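Local atomic coordinates of probable 2-phosphosulfolactate phosphatase (Clostridium acetobutylicum, PDB entry 1VR0), a protein that probably catalyses the magnesium-dependent hydrolysis of (2R)-O-phospho-3-sulfolactate to (2R)-3-sulfolactate and phosphate. Residues K32-I37 with D151-N156; D129-S134 with V238-N243; D203-V208 with D225-C230. One frame throughout, in Å; residues are numbered along the deposited sequence.

All three contacts are largely buried. Contacts 1 and 2 belong to one mixed sheet, in which strand 33-37 of contact 1 lies beside strand 129-133 of contact 2, so that Ala-34 bonds through its backbone to Asp-129 and Leu-131. Contact 1 is a regular parallel pair with mainly aliphatic faces; contact 2 is shorter and antiparallel, with a polar, water-bridged margin. Contact 3 lies farther from the centre of the chain, its centre about 21 and 22 Å from those of contacts 1 and 2, and has a charged, partly exposed margin. It joins helical segments nested in the chain between the strands of contact 2, and relies on a ring edge, aliphatic groups and one salt bridge instead of backbone bonds.

Contact 1: residues K32-I37 with D151-N156; sequences KTAVVI and DVVIVN
Two parallel strands in the middle of the mixed sheet, 33-37 and 152-156, form this contact. They run in strict register with their short axes 20° apart. Five backbone bonds join them. The first, from Thr-33 N to Asp-151 O (2.8 Å), lies nearly along the C=O axis, whereas Val-155 N approaches Val-35 O (2.7 Å) in the carbonyl plane. CA-H groups also meet the carbonyls, as where Val-152 CA lies 3.2 Å from Thr-33 O.

On the face of Val-35 and Ile-37, CD1 of Ile-37, carried by an extended chain (chi2 164°), crosses obliquely to CG2 of Ile-154 at 3.5 Å. Beside it CG1 of Ile-154 rests near CB of Val-35. Ala-34, Val-36, Val-153 and Val-155 make the other face, where Ala-34 CB meets Val-153 CG1 at 4.1 Å. At the entry to the pair the extended Lys-32 reaches across the neighbouring strand, and a water links its NZ (2.7 Å) to Val-152 O (2.6 Å).

Past the far ends of the strands come Asp-38 and Gly-158, which bind the magnesium ion together with Asp-167. Helices 138-148 and 165-181 pack on the Val-35 and Ile-154 face, while strands 129-133 and 13-18 flank the pair.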
ATOM      1  N   LYS A  32      -8.756  -5.980  16.654  1.00 39.86           N
ATOM      2  CA  LYS A  32      -9.336  -4.779  16.066  1.00 40.13           C
ATOM      3  C   LYS A  32     -10.714  -5.022  15.446  1.00 39.43           C
ATOM      4  O   LYS A  32     -11.187  -6.134  15.383  1.00 39.69           O
ATOM      5  CB  LYS A  32      -8.378  -4.201  15.013  1.00 40.10           C
ATOM      6  CG  LYS A  32      -7.101  -3.718  15.639  1.00 40.50           C
ATOM      7  CD  LYS A  32      -6.180  -3.113  14.643  1.00 41.52           C
ATOM      8  CE  LYS A  32      -5.016  -2.417  15.340  1.00 42.39           C
ATOM      9  NZ  LYS A  32      -4.478  -1.398  14.376  1.00 42.43           N
ATOM     10  N   THR A  33     -11.358  -3.961  15.000  1.00 39.04           N
ATOM     11  CA  THR A  33     -12.494  -4.090  14.104  1.00 38.81           C
ATOM     12  C   THR A  33     -11.889  -4.185  12.704  1.00 38.92           C
ATOM     13  O   THR A  33     -11.306  -3.216  12.213  1.00 38.99           O
ATOM     14  CB  THR A  33     -13.438  -2.862  14.195  1.00 38.48           C
ATOM     15  OG1 THR A  33     -14.019  -2.788  15.494  1.00 38.66           O
ATOM     16  CG2 THR A  33     -14.541  -2.930  13.202  1.00 38.38           C
ATOM     17  N   ALA A  34     -11.983  -5.353  12.075  1.00 38.99           N
ATOM     18  CA  ALA A  34     -11.500  -5.524  10.691  1.00 39.04           C
ATOM     19  C   ALA A  34     -12.652  -5.406   9.701  1.00 39.16           C
ATOM     20  O   ALA A  34     -13.693  -6.005   9.886  1.00 39.40           O
ATOM     21  CB  ALA A  34     -10.818  -6.852  10.510  1.00 39.58           C
ATOM     22  N   VAL A  35     -12.460  -4.623   8.652  1.00 39.15           N
ATOM     23  CA  VAL A  35     -13.463  -4.470   7.636  1.00 39.14           C
ATOM     24  C   VAL A  35     -12.890  -5.033   6.339  1.00 39.23           C
ATOM     25  O   VAL A  35     -11.918  -4.517   5.820  1.00 39.83           O
ATOM     26  CB  VAL A  35     -13.804  -3.002   7.450  1.00 38.92           C
ATOM     27  CG1 VAL A  35     -14.805  -2.820   6.316  1.00 38.91           C
ATOM     28  CG2 VAL A  35     -14.332  -2.399   8.768  1.00 39.87           C
ATOM     29  N   VAL A  36     -13.468  -6.111   5.833  1.00 39.34           N
ATOM     30  CA  VAL A  36     -12.947  -6.731   4.631  1.00 39.47           C
ATOM     31  C   VAL A  36     -13.668  -6.173   3.396  1.00 39.87           C
ATOM     32  O   VAL A  36     -14.909  -6.094   3.352  1.00 40.21           O
ATOM     33  CB  VAL A  36     -13.054  -8.241   4.695  1.00 39.17           C
ATOM     34  CG1 VAL A  36     -12.535  -8.834   3.419  1.00 39.62           C
ATOM     35  CG2 VAL A  36     -12.270  -8.787   5.891  1.00 39.40           C
ATOM     36  N   ILE A  37     -12.882  -5.790   2.394  1.00 40.32           N
ATOM     37  CA  ILE A  37     -13.421  -5.235   1.152  1.00 40.79           C
ATOM     38  C   ILE A  37     -12.934  -5.979  -0.092  1.00 40.69           C
ATOM     39  O   ILE A  37     -11.743  -6.112  -0.328  1.00 40.63           O
ATOM     40  CB  ILE A  37     -13.115  -3.730   1.076  1.00 41.01           C
ATOM     41  CG1 ILE A  37     -13.889  -3.021   2.195  1.00 42.29           C
ATOM     42  CG2 ILE A  37     -13.561  -3.137  -0.231  1.00 40.45           C
ATOM     43  CD1 ILE A  37     -13.391  -1.641   2.473  1.00 43.65           C
ATOM     44  N   ASP A 151     -10.394   0.241  17.650  1.00 37.99           N
ATOM     45  CA  ASP A 151      -9.551   0.605  16.533  1.00 38.41           C
ATOM     46  C   ASP A 151      -9.881  -0.271  15.306  1.00 38.54           C
ATOM     47  O   ASP A 151     -10.348  -1.397  15.426  1.00 38.70           O
ATOM     48  CB  ASP A 151      -8.068   0.448  16.854  1.00 38.60           C
ATOM     49  CG  ASP A 151      -7.585   1.353  17.991  1.00 39.70           C
ATOM     50  OD1 ASP A 151      -8.078   2.503  18.206  1.00 38.67           O
ATOM     51  OD2 ASP A 151      -6.652   0.876  18.674  1.00 41.70           O
ATOM     52  N   VAL A 152      -9.608   0.267  14.126  1.00 38.76           N
ATOM     53  CA  VAL A 152     -10.092  -0.293  12.893  1.00 38.94           C
ATOM     54  C   VAL A 152      -8.951  -0.592  11.954  1.00 38.96           C
ATOM     55  O   VAL A 152      -8.006   0.163  11.876  1.00 39.02           O
ATOM     56  CB  VAL A 152     -11.049   0.684  12.208  1.00 38.83           C
ATOM     57  CG1 VAL A 152     -11.528   0.149  10.885  1.00 39.07           C
ATOM     58  CG2 VAL A 152     -12.236   0.916  13.108  1.00 40.78           C
ATOM     59  N   VAL A 153      -9.053  -1.704  11.239  1.00 39.01           N
ATOM     60  CA  VAL A 153      -8.205  -1.922  10.094  1.00 39.63           C
ATOM     61  C   VAL A 153      -9.103  -2.293   8.921  1.00 39.68           C
ATOM     62  O   VAL A 153      -9.960  -3.151   9.019  1.00 39.87           O
ATOM     63  CB  VAL A 153      -7.085  -2.959  10.350  1.00 39.76           C
ATOM     64  CG1 VAL A 153      -7.642  -4.277  10.781  1.00 41.11           C
ATOM     65  CG2 VAL A 153      -6.273  -3.166   9.097  1.00 41.34           C
ATOM     66  N   ILE A 154      -8.912  -1.607   7.804  1.00 40.20           N
ATOM     67  CA  ILE A 154      -9.662  -1.889   6.584  1.00 40.02           C
ATOM     68  C   ILE A 154      -8.821  -2.768   5.700  1.00 39.48           C
ATOM     69  O   ILE A 154      -7.758  -2.376   5.231  1.00 39.67           O
ATOM     70  CB  ILE A 154     -10.073  -0.589   5.929  1.00 40.25           C
ATOM     71  CG1 ILE A 154     -11.092   0.075   6.847  1.00 42.58           C
ATOM     72  CG2 ILE A 154     -10.750  -0.842   4.604  1.00 41.31           C
ATOM     73  CD1 ILE A 154     -11.338   1.472   6.473  1.00 46.38           C
ATOM     74  N   VAL A 155      -9.278  -3.999   5.532  1.00 39.59           N
ATOM     75  CA  VAL A 155      -8.494  -5.034   4.860  1.00 39.27           C
ATOM     76  C   VAL A 155      -8.969  -5.124   3.419  1.00 39.46           C
ATOM     77  O   VAL A 155     -10.016  -5.685   3.161  1.00 39.40           O
ATOM     78  CB  VAL A 155      -8.648  -6.394   5.562  1.00 38.69           C
ATOM     79  CG1 VAL A 155      -7.758  -7.457   4.920  1.00 38.36           C
ATOM     80  CG2 VAL A 155      -8.348  -6.272   7.034  1.00 38.08           C
ATOM     81  N   ASN A 156      -8.228  -4.515   2.499  1.00 39.60           N
ATOM     82  CA  ASN A 156      -8.499  -4.660   1.071  1.00 39.91           C
ATOM     83  C   ASN A 156      -8.124  -6.066   0.624  1.00 39.88           C
ATOM     84  O   ASN A 156      -7.055  -6.544   0.958  1.00 40.48           O
ATOM     85  CB  ASN A 156      -7.663  -3.648   0.271  1.00 40.17           C
ATOM     86  CG  ASN A 156      -8.065  -2.215   0.549  1.00 39.61           C
ATOM     87  OD1 ASN A 156      -8.553  -1.905   1.623  1.00 42.47           O
ATOM     88  ND2 ASN A 156      -7.906  -1.354  -0.425  1.00 38.64           N
TER
HETATM   89  O   HOH W   1      -6.151   0.514  13.618  1.00 21.83           O

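Contact 2: residues D129-S134 with V238-N243; sequences DILIGS and VPQYTN
Strand 129-133 meets strand 240-242 in antiparallel fashion, at the place where the mixed sheet changes from parallel to antiparallel order. The pairing is short and splayed, the segment axes lying 143° apart. Its backbone core is the non-hydrogen-bonded pair Leu-131 and Gln-240, with a bond on each side: Tyr-241 N gives to Ile-130 O (3.0 Å) in the carbonyl plane, and Ile-132 N gives to Pro-239 O (2.9 Å) from 32° above it.

The close packing is on the apolar face. Ile-132 lies across the proline ring at about a right angle, its CB 3.9 Å from Pro-239 CB, and Ile-246 of the next strand touches both residues. Ile-130 and Tyr-241 run side by side: CG2 of Ile-130 sits 3.8 Å from Tyr-241 CB, while its CD1 comes to the edge of the phenol ring, near the ring plane. The tyrosine has CG anti to its backbone N (chi1 175°), and its OH is held by hydrogen bonds with Glu-125 and Lys-122.

The opposite face is more polar and more open to solvent at Asp-129, Val-238 and Gln-240, while Leu-131 stays buried. Here CD2 of Leu-131 touches Val-238 CG1 and flanks the amide carbon of Gln-240, whose extended chain runs alongside the leucine, and Lys-144 of helix 138-148 touches Leu-131 and Gln-240. Asp-129 OD1 lies 2.8 Å from Gln-240 NE2, with the carboxylate and amide planes turned steeply to each other. A water stands between Ile-130 N and Tyr-241 O, which do not bond directly: it accepts from Ile-130 N (2.9 Å) and from Gln-240 NE2 (3.1 Å), and donates to Tyr-241 O (2.8 Å).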
ATOM      1  N   ASP A 129     -13.709  -8.210  15.691  1.00 39.39           N
ATOM      2  CA  ASP A 129     -14.909  -8.262  14.865  1.00 39.63           C
ATOM      3  C   ASP A 129     -14.487  -8.184  13.437  1.00 39.58           C
ATOM      4  O   ASP A 129     -13.755  -7.269  13.101  1.00 40.13           O
ATOM      5  CB  ASP A 129     -15.817  -7.072  15.150  1.00 39.65           C
ATOM      6  CG  ASP A 129     -16.433  -7.128  16.535  1.00 40.07           C
ATOM      7  OD1 ASP A 129     -17.315  -7.978  16.732  1.00 39.10           O
ATOM      8  OD2 ASP A 129     -16.037  -6.322  17.427  1.00 42.22           O
ATOM      9  N   ILE A 130     -14.938  -9.130  12.607  1.00 39.48           N
ATOM     10  CA  ILE A 130     -14.747  -9.041  11.159  1.00 39.26           C
ATOM     11  C   ILE A 130     -16.041  -8.596  10.463  1.00 38.93           C
ATOM     12  O   ILE A 130     -17.009  -9.340  10.411  1.00 39.08           O
ATOM     13  CB  ILE A 130     -14.316 -10.368  10.514  1.00 39.31           C
ATOM     14  CG1 ILE A 130     -12.988 -10.866  11.084  1.00 39.42           C
ATOM     15  CG2 ILE A 130     -14.221 -10.188   8.976  1.00 38.77           C
ATOM     16  CD1 ILE A 130     -13.138 -11.798  12.208  1.00 40.25           C
ATOM     17  N   LEU A 131     -16.029  -7.400   9.903  1.00 38.66           N
ATOM     18  CA  LEU A 131     -17.164  -6.862   9.159  1.00 38.72           C
ATOM     19  C   LEU A 131     -16.991  -7.019   7.673  1.00 38.52           C
ATOM     20  O   LEU A 131     -15.886  -7.008   7.165  1.00 39.22           O
ATOM     21  CB  LEU A 131     -17.328  -5.370   9.450  1.00 38.55           C
ATOM     22  CG  LEU A 131     -17.456  -4.985  10.924  1.00 39.08           C
ATOM     23  CD1 LEU A 131     -17.632  -3.471  11.049  1.00 39.89           C
ATOM     24  CD2 LEU A 131     -18.626  -5.718  11.612  1.00 39.76           C
ATOM     25  N   ILE A 132     -18.091  -7.140   6.954  1.00 38.49           N
ATOM     26  CA  ILE A 132     -18.015  -7.260   5.509  1.00 38.28           C
ATOM     27  C   ILE A 132     -18.497  -5.965   4.920  1.00 38.41           C
ATOM     28  O   ILE A 132     -19.613  -5.564   5.182  1.00 38.06           O
ATOM     29  CB  ILE A 132     -18.890  -8.398   4.977  1.00 38.01           C
ATOM     30  CG1 ILE A 132     -18.479  -9.737   5.615  1.00 37.78           C
ATOM     31  CG2 ILE A 132     -18.793  -8.443   3.483  1.00 37.93           C
ATOM     32  CD1 ILE A 132     -16.980 -10.082   5.503  1.00 36.70           C
ATOM     33  N   GLY A 133     -17.647  -5.315   4.130  1.00 38.78           N
ATOM     34  CA  GLY A 133     -17.963  -4.006   3.597  1.00 39.01           C
ATOM     35  C   GLY A 133     -17.874  -3.904   2.098  1.00 39.24           C
ATOM     36  O   GLY A 133     -17.175  -4.666   1.432  1.00 39.57           O
ATOM     37  N   SER A 134     -18.611  -2.939   1.569  1.00 39.60           N
ATOM     38  CA  SER A 134     -18.711  -2.724   0.128  1.00 39.68           C
ATOM     39  C   SER A 134     -19.235  -1.326  -0.035  1.00 39.67           C
ATOM     40  O   SER A 134     -19.646  -0.686   0.957  1.00 39.80           O
ATOM     41  CB  SER A 134     -19.694  -3.730  -0.479  1.00 40.13           C
ATOM     42  OG  SER A 134     -21.023  -3.581   0.051  1.00 40.00           O
ATOM     43  N   VAL A 238     -24.893  -5.039   7.922  1.00 39.71           N
ATOM     44  CA  VAL A 238     -23.464  -5.244   8.021  1.00 39.34           C
ATOM     45  C   VAL A 238     -23.137  -6.676   8.357  1.00 39.15           C
ATOM     46  O   VAL A 238     -23.056  -7.039   9.510  1.00 39.56           O
ATOM     47  CB  VAL A 238     -22.854  -4.359   9.081  1.00 39.69           C
ATOM     48  CG1 VAL A 238     -21.343  -4.559   9.112  1.00 39.77           C
ATOM     49  CG2 VAL A 238     -23.196  -2.896   8.804  1.00 39.70           C
ATOM     50  N   PRO A 239     -22.892  -7.500   7.346  1.00 39.40           N
ATOM     51  CA  PRO A 239     -22.568  -8.883   7.659  1.00 39.77           C
ATOM     52  C   PRO A 239     -21.304  -9.014   8.485  1.00 40.34           C
ATOM     53  O   PRO A 239     -20.405  -8.175   8.424  1.00 39.96           O
ATOM     54  CB  PRO A 239     -22.357  -9.531   6.291  1.00 39.72           C
ATOM     55  CG  PRO A 239     -22.956  -8.602   5.306  1.00 39.86           C
ATOM     56  CD  PRO A 239     -22.854  -7.236   5.902  1.00 39.47           C
ATOM     57  N   GLN A 240     -21.245 -10.087   9.251  1.00 41.14           N
ATOM     58  CA  GLN A 240     -20.171 -10.261  10.177  1.00 41.75           C
ATOM     59  C   GLN A 240     -19.710 -11.709  10.142  1.00 41.79           C
ATOM     60  O   GLN A 240     -20.526 -12.618  10.209  1.00 42.31           O
ATOM     61  CB  GLN A 240     -20.682  -9.853  11.531  1.00 41.84           C
ATOM     62  CG  GLN A 240     -19.603  -9.569  12.486  1.00 44.33           C
ATOM     63  CD  GLN A 240     -19.996  -8.613  13.598  1.00 45.79           C
ATOM     64  OE1 GLN A 240     -21.084  -7.993  13.598  1.00 46.47           O
ATOM     65  NE2 GLN A 240     -19.085  -8.479  14.558  1.00 45.57           N
ATOM     66  N   TYR A 241     -18.403 -11.909  10.001  1.00 41.73           N
ATOM     67  CA  TYR A 241     -17.792 -13.242   9.981  1.00 41.33           C
ATOM     68  C   TYR A 241     -17.449 -13.650  11.414  1.00 40.94           C
ATOM     69  O   TYR A 241     -16.792 -12.923  12.129  1.00 40.80           O
ATOM     70  CB  TYR A 241     -16.538 -13.235   9.080  1.00 41.61           C
ATOM     71  CG  TYR A 241     -15.733 -14.522   9.043  1.00 42.20           C
ATOM     72  CD1 TYR A 241     -16.219 -15.647   8.416  1.00 42.95           C
ATOM     73  CD2 TYR A 241     -14.466 -14.598   9.607  1.00 44.80           C
ATOM     74  CE1 TYR A 241     -15.501 -16.806   8.386  1.00 43.72           C
ATOM     75  CE2 TYR A 241     -13.730 -15.769   9.568  1.00 44.47           C
ATOM     76  CZ  TYR A 241     -14.263 -16.870   8.961  1.00 43.56           C
ATOM     77  OH  TYR A 241     -13.562 -18.058   8.914  1.00 43.52           O
ATOM     78  N   THR A 242     -17.919 -14.816  11.820  1.00 40.93           N
ATOM     79  CA  THR A 242     -17.793 -15.294  13.180  1.00 41.15           C
ATOM     80  C   THR A 242     -17.767 -16.800  13.141  1.00 40.56           C
ATOM     81  O   THR A 242     -18.717 -17.374  12.656  1.00 40.48           O
ATOM     82  CB  THR A 242     -19.039 -14.864  14.025  1.00 41.57           C
ATOM     83  OG1 THR A 242     -19.190 -13.434  13.995  1.00 42.30           O
ATOM     84  CG2 THR A 242     -18.899 -15.332  15.471  1.00 41.96           C
ATOM     85  N   ASN A 243     -16.705 -17.423  13.652  1.00 40.35           N
ATOM     86  CA  ASN A 243     -16.611 -18.870  13.719  1.00 40.46           C
ATOM     87  C   ASN A 243     -16.893 -19.528  12.377  1.00 40.62           C
ATOM     88  O   ASN A 243     -17.714 -20.425  12.287  1.00 40.49           O
ATOM     89  CB  ASN A 243     -17.571 -19.426  14.779  1.00 40.06           C
ATOM     90  CG  ASN A 243     -17.294 -18.890  16.168  1.00 40.18           C
ATOM     91  OD1 ASN A 243     -16.152 -18.734  16.573  1.00 40.63           O
ATOM     92  ND2 ASN A 243     -18.355 -18.637  16.918  1.00 42.46           N
TER
HETATM   93  O   HOH W   2     -17.037 -10.691  13.780  1.00 32.32           O

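Contact 3: residues D203-V208 with D225-C230; sequences DIKGFV and DFEYCC
The ring of Phe-226 is met by the 203-208 segment along its rim: Lys-205 O lies in the ring plane, 3.7 Å from CZ, and Val-208 CG1 reaches CE1 at 3.9 Å, tip to tip and also near the plane. The position of the carbonyl suits the faintly positive hydrogens of a phenyl edge. Phe-226 also makes an edge-to-face contact with Tyr-214. Phe-207, on the same turn as Val-208, is engaged elsewhere, in edge-to-face contacts with Tyr-210 and with Tyr-196 of the second subunit.

Beside the ring, CG of Lys-205 packs against Cys-230, 3.9 Å from its CB and as close to its SG, and Ile-204 CG2 touches the sulfur more loosely. From there the lysine chain runs out extended, while Glu-227, bent at its second torsion (chi2 -106°), swings back to meet it. The salt bridge from Lys-205 NZ to Glu-227 OE2 is long, at 3.4 Å, and CE of the lysine lies nearer that oxygen than NZ does. Both side chains belong to partly exposed residues, at the outer margin of the contact.

The two segments are short helical pieces, 205-208 and the end of helix 223-229, and the chain between them carries His-213, Arg-216 and Leu-220 into the sulfolactate pocket. Asp-225, a turn before Cys-229, forms a salt bridge with Arg-41, another pocket residue, and so probably helps to position it. Helix 205-208 is entered through a classic gamma turn: Ile-204, at the N-cap position, has phi/psi of 71° and -60°, and Lys-205 N bonds to Asp-203 O at 2.6 Å. Asp-203 also closes an Asx motif, its OD2 accepting from Gly-206 N (3.2 Å) from above the carboxylate plane.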
ATOM      1  N   ASP A 203     -17.979  10.078  -6.764  1.00 41.75           N
ATOM      2  CA  ASP A 203     -18.874   9.248  -7.572  1.00 41.83           C
ATOM      3  C   ASP A 203     -18.301   7.831  -7.678  1.00 41.38           C
ATOM      4  O   ASP A 203     -18.997   6.939  -8.084  1.00 41.35           O
ATOM      5  CB  ASP A 203     -19.050   9.832  -8.984  1.00 42.25           C
ATOM      6  CG  ASP A 203     -17.731   9.764  -9.819  1.00 44.95           C
ATOM      7  OD1 ASP A 203     -16.671  10.279  -9.356  1.00 46.18           O
ATOM      8  OD2 ASP A 203     -17.747   9.166 -10.922  1.00 48.43           O
ATOM      9  N   ILE A 204     -17.020   7.640  -7.372  1.00 41.04           N
ATOM     10  CA  ILE A 204     -16.401   6.305  -7.347  1.00 40.96           C
ATOM     11  C   ILE A 204     -16.216   5.666  -8.732  1.00 40.59           C
ATOM     12  O   ILE A 204     -15.098   5.331  -9.098  1.00 39.83           O
ATOM     13  CB  ILE A 204     -17.142   5.349  -6.384  1.00 40.57           C
ATOM     14  CG1 ILE A 204     -16.978   5.855  -4.953  1.00 41.04           C
ATOM     15  CG2 ILE A 204     -16.575   3.928  -6.479  1.00 40.87           C
ATOM     16  CD1 ILE A 204     -17.801   5.105  -3.881  1.00 41.03           C
ATOM     17  N   LYS A 205     -17.321   5.456  -9.449  1.00 41.23           N
ATOM     18  CA  LYS A 205     -17.336   4.891 -10.819  1.00 41.62           C
ATOM     19  C   LYS A 205     -16.164   5.347 -11.677  1.00 41.26           C
ATOM     20  O   LYS A 205     -15.454   4.533 -12.265  1.00 41.56           O
ATOM     21  CB  LYS A 205     -18.593   5.345 -11.557  1.00 42.03           C
ATOM     22  CG  LYS A 205     -19.749   4.361 -11.702  1.00 43.36           C
ATOM     23  CD  LYS A 205     -20.891   5.115 -12.427  1.00 43.13           C
ATOM     24  CE  LYS A 205     -21.999   4.198 -12.898  1.00 45.35           C
ATOM     25  NZ  LYS A 205     -22.999   5.005 -13.711  1.00 45.58           N
ATOM     26  N   GLY A 206     -15.990   6.661 -11.763  1.00 40.72           N
ATOM     27  CA  GLY A 206     -15.013   7.234 -12.678  1.00 40.57           C
ATOM     28  C   GLY A 206     -13.603   6.745 -12.423  1.00 40.39           C
ATOM     29  O   GLY A 206     -12.892   6.374 -13.333  1.00 41.09           O
ATOM     30  N   PHE A 207     -13.205   6.719 -11.165  1.00 40.06           N
ATOM     31  CA  PHE A 207     -11.834   6.466 -10.829  1.00 39.81           C
ATOM     32  C   PHE A 207     -11.513   4.977 -10.845  1.00 39.60           C
ATOM     33  O   PHE A 207     -10.394   4.569 -11.100  1.00 39.42           O
ATOM     34  CB  PHE A 207     -11.547   7.099  -9.466  1.00 39.82           C
ATOM     35  CG  PHE A 207     -10.121   7.152  -9.140  1.00 39.48           C
ATOM     36  CD1 PHE A 207      -9.361   8.227  -9.533  1.00 40.00           C
ATOM     37  CD2 PHE A 207      -9.511   6.093  -8.479  1.00 39.61           C
ATOM     38  CE1 PHE A 207      -7.996   8.253  -9.257  1.00 40.37           C
ATOM     39  CE2 PHE A 207      -8.136   6.115  -8.193  1.00 38.83           C
ATOM     40  CZ  PHE A 207      -7.395   7.189  -8.567  1.00 39.12           C
ATOM     41  N   VAL A 208     -12.507   4.150 -10.582  1.00 39.66           N
ATOM     42  CA  VAL A 208     -12.301   2.719 -10.633  1.00 39.85           C
ATOM     43  C   VAL A 208     -11.878   2.276 -12.044  1.00 39.87           C
ATOM     44  O   VAL A 208     -11.143   1.300 -12.211  1.00 39.39           O
ATOM     45  CB  VAL A 208     -13.573   1.964 -10.212  1.00 40.23           C
ATOM     46  CG1 VAL A 208     -13.405   0.439 -10.426  1.00 40.47           C
ATOM     47  CG2 VAL A 208     -13.912   2.255  -8.762  1.00 41.11           C
ATOM     48  N   ASP A 225     -22.768  -5.699 -13.419  1.00 38.62           N
ATOM     49  CA  ASP A 225     -22.279  -5.911 -12.051  1.00 38.94           C
ATOM     50  C   ASP A 225     -21.485  -4.695 -11.588  1.00 39.16           C
ATOM     51  O   ASP A 225     -21.624  -4.262 -10.449  1.00 38.74           O
ATOM     52  CB  ASP A 225     -21.389  -7.157 -11.938  1.00 38.74           C
ATOM     53  CG  ASP A 225     -22.154  -8.476 -12.011  1.00 39.95           C
ATOM     54  OD1 ASP A 225     -23.411  -8.568 -11.796  1.00 41.34           O
ATOM     55  OD2 ASP A 225     -21.459  -9.472 -12.267  1.00 39.45           O
ATOM     56  N   PHE A 226     -20.657  -4.149 -12.484  1.00 39.48           N
ATOM     57  CA  PHE A 226     -19.846  -2.961 -12.181  1.00 39.98           C
ATOM     58  C   PHE A 226     -20.724  -1.759 -11.753  1.00 40.43           C
ATOM     59  O   PHE A 226     -20.451  -1.103 -10.754  1.00 40.13           O
ATOM     60  CB  PHE A 226     -18.952  -2.583 -13.387  1.00 39.63           C
ATOM     61  CG  PHE A 226     -18.374  -1.202 -13.295  1.00 39.23           C
ATOM     62  CD1 PHE A 226     -17.371  -0.925 -12.410  1.00 38.74           C
ATOM     63  CD2 PHE A 226     -18.871  -0.161 -14.081  1.00 40.96           C
ATOM     64  CE1 PHE A 226     -16.859   0.364 -12.286  1.00 39.61           C
ATOM     65  CE2 PHE A 226     -18.354   1.146 -13.969  1.00 40.79           C
ATOM     66  CZ  PHE A 226     -17.346   1.402 -13.062  1.00 39.66           C
ATOM     67  N   GLU A 227     -21.779  -1.477 -12.513  1.00 40.43           N
ATOM     68  CA  GLU A 227     -22.618  -0.332 -12.189  1.00 40.93           C
ATOM     69  C   GLU A 227     -23.352  -0.557 -10.875  1.00 40.51           C
ATOM     70  O   GLU A 227     -23.571   0.388 -10.108  1.00 40.74           O
ATOM     71  CB  GLU A 227     -23.676  -0.081 -13.259  1.00 41.40           C
ATOM     72  CG  GLU A 227     -23.180  -0.143 -14.682  1.00 43.90           C
ATOM     73  CD  GLU A 227     -23.063   1.203 -15.325  1.00 47.31           C
ATOM     74  OE1 GLU A 227     -23.906   1.454 -16.208  1.00 49.26           O
ATOM     75  OE2 GLU A 227     -22.137   1.983 -14.955  1.00 49.81           O
ATOM     76  N   TYR A 228     -23.766  -1.798 -10.643  1.00 39.77           N
ATOM     77  CA  TYR A 228     -24.494  -2.150  -9.448  1.00 39.62           C
ATOM     78  C   TYR A 228     -23.598  -1.992  -8.207  1.00 39.88           C
ATOM     79  O   TYR A 228     -23.990  -1.360  -7.230  1.00 39.68           O
ATOM     80  CB  TYR A 228     -25.042  -3.586  -9.574  1.00 39.19           C
ATOM     81  CG  TYR A 228     -25.630  -4.094  -8.300  1.00 38.19           C
ATOM     82  CD1 TYR A 228     -26.932  -3.769  -7.943  1.00 38.35           C
ATOM     83  CD2 TYR A 228     -24.874  -4.838  -7.408  1.00 37.19           C
ATOM     84  CE1 TYR A 228     -27.484  -4.204  -6.741  1.00 37.67           C
ATOM     85  CE2 TYR A 228     -25.413  -5.276  -6.199  1.00 37.04           C
ATOM     86  CZ  TYR A 228     -26.722  -4.961  -5.884  1.00 38.25           C
ATOM     87  OH  TYR A 228     -27.288  -5.395  -4.712  1.00 39.50           O
ATOM     88  N   CYS A 229     -22.394  -2.550  -8.266  1.00 40.23           N
ATOM     89  CA  CYS A 229     -21.451  -2.482  -7.142  1.00 41.17           C
ATOM     90  C   CYS A 229     -20.950  -1.080  -6.798  1.00 40.72           C
ATOM     91  O   CYS A 229     -20.382  -0.874  -5.724  1.00 40.76           O
ATOM     92  CB  CYS A 229     -20.252  -3.389  -7.396  1.00 41.27           C
ATOM     93  SG  CYS A 229     -20.711  -5.140  -7.509  1.00 44.22           S
ATOM     94  N   CYS A 230     -21.159  -0.132  -7.695  1.00 40.13           N
ATOM     95  CA  CYS A 230     -20.844   1.255  -7.406  1.00 40.33           C
ATOM     96  C   CYS A 230     -21.985   2.037  -6.764  1.00 40.26           C
ATOM     97  O   CYS A 230     -21.824   3.209  -6.479  1.00 40.25           O
ATOM     98  CB  CYS A 230     -20.440   1.941  -8.696  1.00 40.32           C
ATOM     99  SG  CYS A 230     -18.861   1.364  -9.289  1.00 42.30           S
TER